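Side-chain contacts in glycosylation Associate Protein 1 (Streptococcus agalactiae serotype V, PDB 6OYC), which probably takes part, together with its Gap2 and Gap3 partners, in the glycosylation and accessory Sec secretion of streptococcal surface proteins: residues A[375-379]-A[380-384]; A[207-210]-A[211-215]; A[91-95]-A[96-100]; A[484-487]-A[488-491]. All coordinates share one frame; numbering follows the deposited sequence.

In the fold
Along the chain the contacts follow one another in the order interaction 3 (91-100), interaction 2 (207-215), interaction 1 (375-384) and interaction 4 (484-491), none touching another. Interaction 3 lies in a loop that packs against the antiparallel sheet, and interaction 2 opens the helix that follows the last strand of that sheet, their centres about 35 Å apart. Interactions 1 and 4, about 31 Å apart between centres, lie in the part of the chain that carries the six-stranded parallel sheet. Interactions 1 and 2 sit on opposite sides of the chain's centre, about 60 Å apart. With two parallel sheets, the protein is consistent with a GT-B-like architecture into which an antiparallel sheet is inserted.

Interaction 1 of 4, residues A[375-379]-A[380-384]; sequences KVFDQ and KFFSL
Phe382 turns the edge of its ring toward the face of Phe377 in a T-shaped (edge-to-face) pair that spans the turn following helix 360-375. The helix runs out in a type I beta turn from Lys375 to Asp378, where Asp378 takes a positive phi and redirects the chain. Ring centroids are 4.9 Å apart and the planes meet at 54°, well short of perpendicular. Phe382 CE2 sits over the middle of the Phe377 ring, while its neighbour CD2 approaches Phe377 CG to 3.9 Å.

A second contact joins Gln379 to Phe381. The amide reaches the rim of the ring close to its plane, with Gln379 NE2 3.5 Å from Phe381 CE1, and the two planes are almost perpendicular at 89°. The Gln379 chain bends at chi2 (-114°), which turns the amide back along the ring edge; its NE2 is hydrogen-bonded to Tyr340 on helix 329-344. On the face of the Phe381 ring, over its centre, lies Phe382 CB.

Tyr340 also meets both rings of the aromatic pair, so one tyrosine of that helix touches Phe377, Gln379 and Phe382. Met343 and Leu344 cover Phe381, and Leu406 of strand 406-409 packs on Phe382. The contact thus joins the end of one helix to a neighbouring helix and to the edge strand of the six-stranded parallel sheet. At the backbone, the turn between Gln379 and Phe382 is closed by Phe382 N donating to Gln379 O at 3.0 Å.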
loop_
_atom_site.group_PDB
_atom_site.type_symbol
_atom_site.label_atom_id
_atom_site.label_comp_id
_atom_site.label_asym_id
_atom_site.label_seq_id
_atom_site.Cartn_x
_atom_site.Cartn_y
_atom_site.Cartn_z
ATOM N N LYS A 375 -10.697 25.863 -20.939
ATOM C CA LYS A 375 -10.606 26.671 -22.156
ATOM C C LYS A 375 -11.586 27.836 -22.128
ATOM O O LYS A 375 -11.265 28.946 -22.566
ATOM C CB LYS A 375 -10.871 25.789 -23.377
ATOM C CG LYS A 375 -9.753 25.762 -24.403
ATOM C CD LYS A 375 -10.030 24.725 -25.505
ATOM C CE LYS A 375 -8.755 24.314 -26.238
ATOM N NZ LYS A 375 -9.039 23.388 -27.372
ATOM N N VAL A 376 -12.781 27.607 -21.576
ATOM C CA VAL A 376 -13.844 28.602 -21.613
ATOM C C VAL A 376 -13.525 29.834 -20.775
ATOM O O VAL A 376 -14.129 30.893 -20.982
ATOM C CB VAL A 376 -15.165 27.945 -21.168
ATOM C CG1 VAL A 376 -16.336 28.896 -21.343
ATOM C CG2 VAL A 376 -15.394 26.652 -21.956
ATOM N N PHE A 377 -12.590 29.750 -19.834
ATOM C CA PHE A 377 -12.281 30.964 -19.094
ATOM C C PHE A 377 -11.408 31.924 -19.884
ATOM O O PHE A 377 -11.214 33.063 -19.437
ATOM C CB PHE A 377 -11.629 30.627 -17.758
ATOM C CG PHE A 377 -12.570 29.991 -16.788
ATOM C CD1 PHE A 377 -12.965 28.672 -16.954
ATOM C CD2 PHE A 377 -13.075 30.710 -15.720
ATOM C CE1 PHE A 377 -13.835 28.074 -16.064
ATOM C CE2 PHE A 377 -13.947 30.117 -14.821
ATOM C CZ PHE A 377 -14.329 28.801 -14.992
ATOM N N ASP A 378 -10.873 31.494 -21.031
ATOM C CA ASP A 378 -10.246 32.399 -21.991
ATOM C C ASP A 378 -8.973 33.052 -21.431
ATOM O O ASP A 378 -8.583 34.144 -21.855
ATOM C CB ASP A 378 -11.278 33.449 -22.440
ATOM C CG ASP A 378 -10.755 34.389 -23.486
ATOM O OD1 ASP A 378 -10.217 33.893 -24.498
ATOM O OD2 ASP A 378 -10.884 35.620 -23.279
ATOM N N GLN A 379 -8.294 32.394 -20.488
ATOM C CA GLN A 379 -7.185 33.010 -19.767
ATOM C C GLN A 379 -6.026 32.034 -19.614
ATOM O O GLN A 379 -6.210 30.914 -19.119
ATOM C CB GLN A 379 -7.648 33.495 -18.393
ATOM C CG GLN A 379 -8.474 34.759 -18.449
ATOM C CD GLN A 379 -7.764 35.922 -17.802
ATOM O OE1 GLN A 379 -6.745 36.392 -18.306
ATOM N NE2 GLN A 379 -8.289 36.386 -16.672
ATOM N N LYS A 380 -4.823 32.484 -19.996
ATOM C CA LYS A 380 -3.689 31.576 -20.129
ATOM C C LYS A 380 -3.181 31.085 -18.774
ATOM O O LYS A 380 -2.689 29.950 -18.671
ATOM C CB LYS A 380 -2.566 32.243 -20.926
ATOM C CG LYS A 380 -1.407 31.292 -21.246
ATOM C CD LYS A 380 -1.226 31.078 -22.751
ATOM C CE LYS A 380 0.026 30.240 -23.046
ATOM N NZ LYS A 380 -0.255 28.807 -23.392
ATOM N N PHE A 381 -3.288 31.905 -17.722
ATOM C CA PHE A 381 -2.886 31.433 -16.402
ATOM C C PHE A 381 -3.800 30.319 -15.894
ATOM O O PHE A 381 -3.417 29.585 -14.974
ATOM C CB PHE A 381 -2.846 32.596 -15.406
ATOM C CG PHE A 381 -4.180 32.921 -14.788
ATOM C CD1 PHE A 381 -5.066 33.784 -15.424
ATOM C CD2 PHE A 381 -4.545 32.375 -13.558
ATOM C CE1 PHE A 381 -6.295 34.089 -14.852
ATOM C CE2 PHE A 381 -5.779 32.669 -12.981
ATOM C CZ PHE A 381 -6.651 33.531 -13.623
ATOM N N PHE A 382 -4.986 30.172 -16.490
ATOM C CA PHE A 382 -5.991 29.197 -16.089
ATOM C C PHE A 382 -6.224 28.195 -17.211
ATOM O O PHE A 382 -7.354 28.041 -17.685
ATOM C CB PHE A 382 -7.297 29.922 -15.728
ATOM C CG PHE A 382 -8.203 29.155 -14.788
ATOM C CD1 PHE A 382 -7.941 29.115 -13.423
ATOM C CD2 PHE A 382 -9.332 28.501 -15.268
ATOM C CE1 PHE A 382 -8.779 28.418 -12.550
ATOM C CE2 PHE A 382 -10.173 27.797 -14.401
ATOM C CZ PHE A 382 -9.895 27.756 -13.040
ATOM N N SER A 383 -5.172 27.500 -17.640
ATOM C CA SER A 383 -5.271 26.580 -18.761
ATOM C C SER A 383 -4.435 25.344 -18.466
ATOM O O SER A 383 -3.626 25.335 -17.536
ATOM C CB SER A 383 -4.804 27.246 -20.055
ATOM O OG SER A 383 -3.741 28.142 -19.782
ATOM N N LEU A 384 -4.617 24.301 -19.281
ATOM C CA LEU A 384 -3.891 23.038 -19.123
ATOM C C LEU A 384 -3.195 22.678 -20.430
ATOM O O LEU A 384 -3.863 22.321 -21.408
ATOM C CB LEU A 384 -4.833 21.916 -18.697
ATOM C CG LEU A 384 -5.307 21.994 -17.252
ATOM C CD1 LEU A 384 -6.408 20.990 -17.044
ATOM C CD2 LEU A 384 -4.156 21.742 -16.303
#

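Interaction 2 of 4, residues A[207-210]-A[211-215]; sequences DIEE and LIREK
Glu209 and Arg213, one helical turn apart, form the charged contact in the first turns of helix 208-223. Their salt bridge is loose: Arg213 NH1 lies 3.4 Å from Glu209 OE2 in a weak hydrogen bond, and the carboxylate stands at right angles to the guanidinium plane, meeting it at the edge. The Arg213 chain bends at chi3 (-62°), folding the guanidinium back over the helix start, where Glu210 CA lies against one face. Glu210 CG packs 3.7 Å from Arg213 NH2, but the carboxylate of Glu210 leads elsewhere, to a salt bridge with Lys202.

Capping comes from Asp207, at the N-cap position. Its OD1 accepts from Glu210 N at 3.0 Å and is met nearly end-on to its C-O bond. One water ties this cap to the arginine, donating a hydrogen bond to Asp207 OD1 and accepting one from Arg213 NH1 at 2.6 Å. OD1 therefore holds two donors, and the positive guanidinium would probably favour the ionised aspartate.

Regular i to i+4 backbone bonds continue the helix, with Arg213 N donating to Glu209 O at 2.8 Å. On the apolar side Ile208 CG1 lies 4.0 Å from Ile212 CD1, and Ile208 CD1 lies 4.4 Å from Leu211 CD2.

This apolar face is buried against other parts of the fold. Phe77 of helix 76-80 and Trp15 touch both isoleucines, Ile80 of the same short helix meets Leu211, and Met179 of strand 177-182 and Tyr205 of strand 204-205 also touch that leucine.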
loop_
_atom_site.group_PDB
_atom_site.type_symbol
_atom_site.label_atom_id
_atom_site.label_comp_id
_atom_site.label_asym_id
_atom_site.label_seq_id
_atom_site.Cartn_x
_atom_site.Cartn_y
_atom_site.Cartn_z
ATOM N N ASP A 207 -3.861 -27.876 -0.177
ATOM C CA ASP A 207 -3.706 -26.550 -0.772
ATOM C C ASP A 207 -2.509 -25.866 -0.118
ATOM O O ASP A 207 -1.914 -26.391 0.825
ATOM C CB ASP A 207 -4.977 -25.709 -0.634
ATOM C CG ASP A 207 -5.468 -25.606 0.802
ATOM O OD1 ASP A 207 -4.645 -25.551 1.751
ATOM O OD2 ASP A 207 -6.697 -25.556 0.982
ATOM N N ILE A 208 -2.164 -24.681 -0.634
ATOM C CA ILE A 208 -0.964 -23.992 -0.162
ATOM C C ILE A 208 -1.126 -23.554 1.293
ATOM O O ILE A 208 -0.149 -23.513 2.047
ATOM C CB ILE A 208 -0.632 -22.812 -1.109
ATOM C CG1 ILE A 208 0.817 -22.338 -0.948
ATOM C CG2 ILE A 208 -1.551 -21.629 -0.873
ATOM C CD1 ILE A 208 1.817 -23.422 -0.851
ATOM N N GLU A 209 -2.347 -23.266 1.733
ATOM C CA GLU A 209 -2.518 -22.814 3.111
ATOM C C GLU A 209 -2.153 -23.899 4.121
ATOM O O GLU A 209 -1.612 -23.603 5.197
ATOM C CB GLU A 209 -3.949 -22.359 3.341
ATOM C CG GLU A 209 -4.169 -21.874 4.744
ATOM C CD GLU A 209 -5.622 -21.601 5.021
ATOM O OE1 GLU A 209 -6.375 -21.357 4.052
ATOM O OE2 GLU A 209 -6.006 -21.654 6.208
ATOM N N GLU A 210 -2.452 -25.159 3.803
ATOM C CA GLU A 210 -2.131 -26.245 4.718
ATOM C C GLU A 210 -0.639 -26.266 5.028
ATOM O O GLU A 210 -0.231 -26.404 6.191
ATOM C CB GLU A 210 -2.594 -27.575 4.112
ATOM C CG GLU A 210 -2.559 -28.757 5.058
ATOM C CD GLU A 210 -2.862 -30.111 4.369
ATOM O OE1 GLU A 210 -3.026 -30.176 3.128
ATOM O OE2 GLU A 210 -2.910 -31.127 5.088
ATOM N N LEU A 211 0.191 -26.103 4.001
ATOM C CA LEU A 211 1.626 -26.019 4.225
ATOM C C LEU A 211 2.001 -24.755 5.000
ATOM O O LEU A 211 2.895 -24.787 5.853
ATOM C CB LEU A 211 2.364 -26.084 2.885
ATOM C CG LEU A 211 3.888 -25.922 2.957
ATOM C CD1 LEU A 211 4.497 -26.982 3.866
ATOM C CD2 LEU A 211 4.511 -25.971 1.540
ATOM N N ILE A 212 1.327 -23.632 4.733
ATOM C CA ILE A 212 1.663 -22.400 5.441
ATOM C C ILE A 212 1.319 -22.519 6.926
ATOM O O ILE A 212 2.064 -22.028 7.789
ATOM C CB ILE A 212 0.971 -21.196 4.772
ATOM C CG1 ILE A 212 1.577 -20.978 3.386
ATOM C CG2 ILE A 212 1.160 -19.944 5.604
ATOM C CD1 ILE A 212 0.739 -20.185 2.461
ATOM N N ARG A 213 0.193 -23.171 7.252
ATOM C CA ARG A 213 -0.121 -23.399 8.664
ATOM C C ARG A 213 1.003 -24.172 9.330
ATOM O O ARG A 213 1.424 -23.839 10.447
ATOM C CB ARG A 213 -1.457 -24.151 8.833
ATOM C CG ARG A 213 -2.673 -23.433 8.233
ATOM C CD ARG A 213 -4.047 -23.935 8.746
ATOM N NE ARG A 213 -4.359 -25.337 8.445
ATOM C CZ ARG A 213 -4.849 -25.786 7.283
ATOM N NH1 ARG A 213 -5.066 -24.946 6.282
ATOM N NH2 ARG A 213 -5.113 -27.088 7.114
ATOM N N GLU A 214 1.527 -25.182 8.634
ATOM C CA GLU A 214 2.578 -26.026 9.209
ATOM C C GLU A 214 3.836 -25.212 9.477
ATOM O O GLU A 214 4.407 -25.267 10.574
ATOM C CB GLU A 214 2.885 -27.203 8.275
ATOM C CG GLU A 214 4.119 -27.986 8.692
ATOM C CD GLU A 214 4.450 -29.142 7.763
ATOM O OE1 GLU A 214 3.530 -29.785 7.206
ATOM O OE2 GLU A 214 5.655 -29.405 7.587
ATOM N N LYS A 215 4.265 -24.418 8.489
ATOM C CA LYS A 215 5.426 -23.559 8.700
ATOM C C LYS A 215 5.176 -22.555 9.822
ATOM O O LYS A 215 6.057 -22.322 10.655
ATOM C CB LYS A 215 5.800 -22.846 7.401
ATOM C CG LYS A 215 6.231 -23.787 6.300
ATOM C CD LYS A 215 7.363 -24.694 6.776
ATOM C CE LYS A 215 8.657 -23.926 6.971
ATOM N NZ LYS A 215 9.677 -24.710 7.752
HETATM O O HOH W 1 -6.046 -25.850 4.085
#

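Interaction 3 of 4, residues A[91-95]-A[96-100]; sequences IDFRQ and LNWPE
Trp98 CG lies opposite its own carbonyl carbon (chi1 -62°) and the indole is turned by chi2 of 111°, which carries NE1 back along the chain to the carbonyl of Phe93. The Phe93 ring, by contrast, stands between its backbone N and carbonyl carbon (chi1 83°), and its rim meets the indole obliquely. Trp98 NE1 donates to Phe93 O at 2.7 Å, a short bond whose donor is tilted from the carbonyl plane while the oxygen lies somewhat outside the indole plane. Alongside it Trp98 CZ2 touches Phe93 CD2 at 4.1 Å.

The same carbonyl takes a second, weak bond from Leu96 N at 3.3 Å, so two donors grip Phe93 O. Leu96 lies between the two aromatic residues in the sequence: its CB rests against one face of the indole, offset toward the rim, and its CD1 comes to 4.3 Å from Phe93 CB. The other methyl of Leu96, CD2, lies 4.3 Å from Ile91 CG2.

The chain here makes a short 3-10 turn at 93-94, overlapped by an Asx turn in which Asp92 OD1 accepts from Arg94 N at 2.9 Å, and followed by an inverse gamma turn centred on Asn97. A water bridges the later carbonyls, donating to Arg94 O and to Leu96 O.

Beneath this connection lies the antiparallel sheet. Phe93 sits edge-to-face with Phe104 and packs on Val111 and Val123, while Trp98 lies on Val113, Ala121 and Tyr136. Arg94, directed away from the later residues, sends NH1 to the hydroxyl of Tyr106 on strand 103-106.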
loop_
_atom_site.group_PDB
_atom_site.type_symbol
_atom_site.label_atom_id
_atom_site.label_comp_id
_atom_site.label_asym_id
_atom_site.label_seq_id
_atom_site.Cartn_x
_atom_site.Cartn_y
_atom_site.Cartn_z
ATOM N N ILE A 91 19.848 -8.304 -12.103
ATOM C CA ILE A 91 19.599 -8.965 -13.378
ATOM C C ILE A 91 19.354 -7.929 -14.470
ATOM O O ILE A 91 18.442 -7.103 -14.365
ATOM C CB ILE A 91 18.412 -9.931 -13.283
ATOM C CG1 ILE A 91 18.652 -10.986 -12.204
ATOM C CG2 ILE A 91 18.179 -10.578 -14.655
ATOM C CD1 ILE A 91 17.423 -11.808 -11.911
ATOM N N ASP A 92 20.152 -7.998 -15.534
ATOM C CA ASP A 92 19.924 -7.247 -16.767
ATOM C C ASP A 92 19.282 -8.199 -17.767
ATOM O O ASP A 92 19.950 -9.106 -18.287
ATOM C CB ASP A 92 21.240 -6.696 -17.308
ATOM C CG ASP A 92 21.084 -5.948 -18.635
ATOM O OD1 ASP A 92 19.973 -5.893 -19.234
ATOM O OD2 ASP A 92 22.114 -5.394 -19.070
ATOM N N PHE A 93 17.991 -7.995 -18.038
ATOM C CA PHE A 93 17.272 -8.932 -18.892
ATOM C C PHE A 93 17.903 -9.049 -20.279
ATOM O O PHE A 93 17.693 -10.058 -20.962
ATOM C CB PHE A 93 15.809 -8.508 -19.013
ATOM C CG PHE A 93 15.588 -7.444 -20.051
ATOM C CD1 PHE A 93 15.784 -6.101 -19.741
ATOM C CD2 PHE A 93 15.238 -7.785 -21.355
ATOM C CE1 PHE A 93 15.607 -5.109 -20.716
ATOM C CE2 PHE A 93 15.059 -6.796 -22.324
ATOM C CZ PHE A 93 15.241 -5.463 -21.992
ATOM N N ARG A 94 18.657 -8.035 -20.720
ATOM C CA ARG A 94 19.278 -8.086 -22.039
ATOM C C ARG A 94 20.350 -9.171 -22.136
ATOM O O ARG A 94 20.735 -9.557 -23.245
ATOM C CB ARG A 94 19.890 -6.716 -22.391
ATOM C CG ARG A 94 18.883 -5.617 -22.671
ATOM C CD ARG A 94 19.573 -4.287 -22.898
ATOM N NE ARG A 94 20.236 -4.240 -24.202
ATOM C CZ ARG A 94 19.676 -3.824 -25.344
ATOM N NH1 ARG A 94 18.411 -3.377 -25.392
ATOM N NH2 ARG A 94 20.405 -3.852 -26.451
ATOM N N GLN A 95 20.844 -9.667 -21.007
ATOM C CA GLN A 95 21.904 -10.667 -21.001
ATOM C C GLN A 95 21.408 -12.085 -20.739
ATOM O O GLN A 95 22.228 -12.981 -20.499
ATOM C CB GLN A 95 22.968 -10.268 -19.979
ATOM C CG GLN A 95 23.481 -8.879 -20.286
ATOM C CD GLN A 95 24.835 -8.598 -19.717
ATOM O OE1 GLN A 95 25.725 -9.455 -19.727
ATOM N NE2 GLN A 95 25.007 -7.386 -19.203
ATOM N N LEU A 96 20.096 -12.320 -20.792
ATOM C CA LEU A 96 19.562 -13.663 -20.630
ATOM C C LEU A 96 19.757 -14.476 -21.914
ATOM O O LEU A 96 20.081 -13.943 -22.993
ATOM C CB LEU A 96 18.084 -13.614 -20.268
ATOM C CG LEU A 96 17.826 -12.826 -18.985
ATOM C CD1 LEU A 96 16.352 -12.728 -18.667
ATOM C CD2 LEU A 96 18.583 -13.479 -17.847
ATOM N N ASN A 97 19.536 -15.788 -21.793
ATOM C CA ASN A 97 19.743 -16.703 -22.915
ATOM C C ASN A 97 18.518 -16.703 -23.831
ATOM O O ASN A 97 17.805 -17.693 -23.976
ATOM C CB ASN A 97 20.075 -18.101 -22.412
ATOM C CG ASN A 97 21.488 -18.206 -21.891
ATOM O OD1 ASN A 97 22.398 -17.598 -22.424
ATOM N ND2 ASN A 97 21.671 -18.957 -20.830
ATOM N N TRP A 98 18.277 -15.536 -24.454
ATOM C CA TRP A 98 17.218 -15.412 -25.445
ATOM C C TRP A 98 17.527 -16.299 -26.649
ATOM O O TRP A 98 18.688 -16.623 -26.898
ATOM C CB TRP A 98 17.085 -13.950 -25.882
ATOM C CG TRP A 98 16.709 -13.031 -24.745
ATOM C CD1 TRP A 98 17.494 -12.070 -24.160
ATOM C CD2 TRP A 98 15.461 -13.014 -24.039
ATOM N NE1 TRP A 98 16.808 -11.455 -23.141
ATOM C CE2 TRP A 98 15.557 -12.015 -23.047
ATOM C CE3 TRP A 98 14.270 -13.744 -24.155
ATOM C CZ2 TRP A 98 14.501 -11.722 -22.176
ATOM C CZ3 TRP A 98 13.226 -13.461 -23.285
ATOM C CH2 TRP A 98 13.345 -12.448 -22.314
ATOM N N PRO A 99 16.511 -16.715 -27.408
ATOM C CA PRO A 99 16.790 -17.304 -28.730
ATOM C C PRO A 99 17.651 -16.348 -29.546
ATOM O O PRO A 99 17.499 -15.128 -29.461
ATOM C CB PRO A 99 15.400 -17.479 -29.352
ATOM C CG PRO A 99 14.424 -17.417 -28.187
ATOM C CD PRO A 99 15.067 -16.547 -27.155
ATOM N N GLU A 100 18.578 -16.905 -30.325
ATOM C CA GLU A 100 19.457 -16.069 -31.137
ATOM C C GLU A 100 18.656 -15.126 -32.028
ATOM O O GLU A 100 17.621 -15.497 -32.583
ATOM C CB GLU A 100 20.377 -16.929 -32.010
ATOM C CG GLU A 100 21.697 -16.231 -32.420
ATOM C CD GLU A 100 22.905 -16.681 -31.580
ATOM O OE1 GLU A 100 24.038 -16.234 -31.876
ATOM O OE2 GLU A 100 22.727 -17.479 -30.624
HETATM O O HOH W 2 21.363 -11.897 -24.387
#

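Interaction 4 of 4, residues A[484-487]-A[488-491]; sequences LTNW and NRSL
Trp487 and Leu491 make the close apolar contact of this helix start, with Leu491 CD2 3.6 Å from Trp487 CZ3 and the leucine coming obliquely to the ring. The side chain of Trp487 extends away from its backbone N (chi1 -163°), which sends the indole out beside Asn488; Asn488 OD1 lies in the ring plane at its edge, 3.5 Å from Trp487 CE3. Buried, the indole is held further by NE1 donating to Arg425 O and by a cation-pi contact with the Arg425 side chain.

These are the first turns of helix 484-502, where i to i+4 bonds run regularly, Leu491 N to Trp487 O measuring 3.1 Å.

The side chains of Asn486 and Arg489 run alongside each other in one direction, with amide and guanidinium planes 82° apart. Arg489 NH2 gives Asn486 OD1 a bond of 3.2 Å from above the carbonyl plane, and also bonds to Arg461 O, while Asn486 ND2 bonds to Tyr479 O.

The exposed side chains of Leu484 and Thr485 meet the later turn more thinly, though their carbonyls take the regular helix bonds: Leu484 CB is no nearer than 4.3 Å to Asn488 ND2.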
loop_
_atom_site.group_PDB
_atom_site.type_symbol
_atom_site.label_atom_id
_atom_site.label_comp_id
_atom_site.label_asym_id
_atom_site.label_seq_id
_atom_site.Cartn_x
_atom_site.Cartn_y
_atom_site.Cartn_z
ATOM N N LEU A 484 -2.002 33.624 7.376
ATOM C CA LEU A 484 -0.929 32.732 7.810
ATOM C C LEU A 484 -1.202 32.116 9.170
ATOM O O LEU A 484 -0.704 31.022 9.465
ATOM C CB LEU A 484 0.390 33.483 7.881
ATOM C CG LEU A 484 1.206 33.601 6.607
ATOM C CD1 LEU A 484 2.074 34.844 6.704
ATOM C CD2 LEU A 484 2.049 32.361 6.416
ATOM N N THR A 485 -1.947 32.811 10.024
ATOM C CA THR A 485 -2.167 32.307 11.373
ATOM C C THR A 485 -2.948 30.993 11.365
ATOM O O THR A 485 -2.718 30.122 12.214
ATOM C CB THR A 485 -2.872 33.385 12.213
ATOM O OG1 THR A 485 -2.641 33.147 13.604
ATOM C CG2 THR A 485 -4.366 33.414 11.960
ATOM N N ASN A 486 -3.855 30.822 10.402
ATOM C CA ASN A 486 -4.651 29.604 10.347
ATOM C C ASN A 486 -3.806 28.423 9.901
ATOM O O ASN A 486 -3.932 27.315 10.440
ATOM C CB ASN A 486 -5.838 29.806 9.409
ATOM C CG ASN A 486 -6.738 30.940 9.853
ATOM O OD1 ASN A 486 -7.014 31.098 11.049
ATOM N ND2 ASN A 486 -7.209 31.735 8.895
ATOM N N TRP A 487 -2.924 28.652 8.930
ATOM C CA TRP A 487 -2.060 27.585 8.446
ATOM C C TRP A 487 -1.116 27.099 9.537
ATOM O O TRP A 487 -0.930 25.889 9.712
ATOM C CB TRP A 487 -1.282 28.069 7.232
ATOM C CG TRP A 487 -0.698 26.961 6.446
ATOM C CD1 TRP A 487 -1.291 26.275 5.420
ATOM C CD2 TRP A 487 0.599 26.386 6.621
ATOM N NE1 TRP A 487 -0.434 25.309 4.944
ATOM C CE2 TRP A 487 0.732 25.357 5.664
ATOM C CE3 TRP A 487 1.664 26.647 7.490
ATOM C CZ2 TRP A 487 1.883 24.594 5.554
ATOM C CZ3 TRP A 487 2.808 25.891 7.373
ATOM C CH2 TRP A 487 2.912 24.879 6.415
ATOM N N ASN A 488 -0.518 28.019 10.293
ATOM C CA ASN A 488 0.390 27.573 11.341
ATOM C C ASN A 488 -0.353 26.874 12.463
ATOM O O ASN A 488 0.218 25.999 13.122
ATOM C CB ASN A 488 1.202 28.738 11.892
ATOM C CG ASN A 488 2.077 29.372 10.844
ATOM O OD1 ASN A 488 2.769 28.677 10.092
ATOM N ND2 ASN A 488 2.053 30.698 10.779
ATOM N N ARG A 489 -1.612 27.240 12.706
ATOM C CA ARG A 489 -2.386 26.484 13.683
ATOM C C ARG A 489 -2.479 25.021 13.276
ATOM O O ARG A 489 -2.473 24.131 14.135
ATOM C CB ARG A 489 -3.784 27.095 13.843
ATOM C CG ARG A 489 -4.709 26.277 14.745
ATOM C CD ARG A 489 -5.768 27.133 15.434
ATOM N NE ARG A 489 -6.855 27.452 14.519
ATOM C CZ ARG A 489 -6.968 28.605 13.864
ATOM N NH1 ARG A 489 -6.071 29.565 14.041
ATOM N NH2 ARG A 489 -7.990 28.803 13.040
ATOM N N SER A 490 -2.531 24.763 11.964
ATOM C CA SER A 490 -2.685 23.407 11.457
ATOM C C SER A 490 -1.384 22.621 11.584
ATOM O O SER A 490 -1.384 21.465 12.032
ATOM C CB SER A 490 -3.156 23.449 10.003
ATOM O OG SER A 490 -3.171 22.144 9.442
ATOM N N LEU A 491 -0.266 23.234 11.193
ATOM C CA LEU A 491 1.037 22.601 11.384
ATOM C C LEU A 491 1.276 22.261 12.849
ATOM O O LEU A 491 1.706 21.149 13.182
ATOM C CB LEU A 491 2.142 23.516 10.856
ATOM C CG LEU A 491 3.591 23.012 10.845
ATOM C CD1 LEU A 491 3.724 21.500 10.502
ATOM C CD2 LEU A 491 4.368 23.862 9.870
#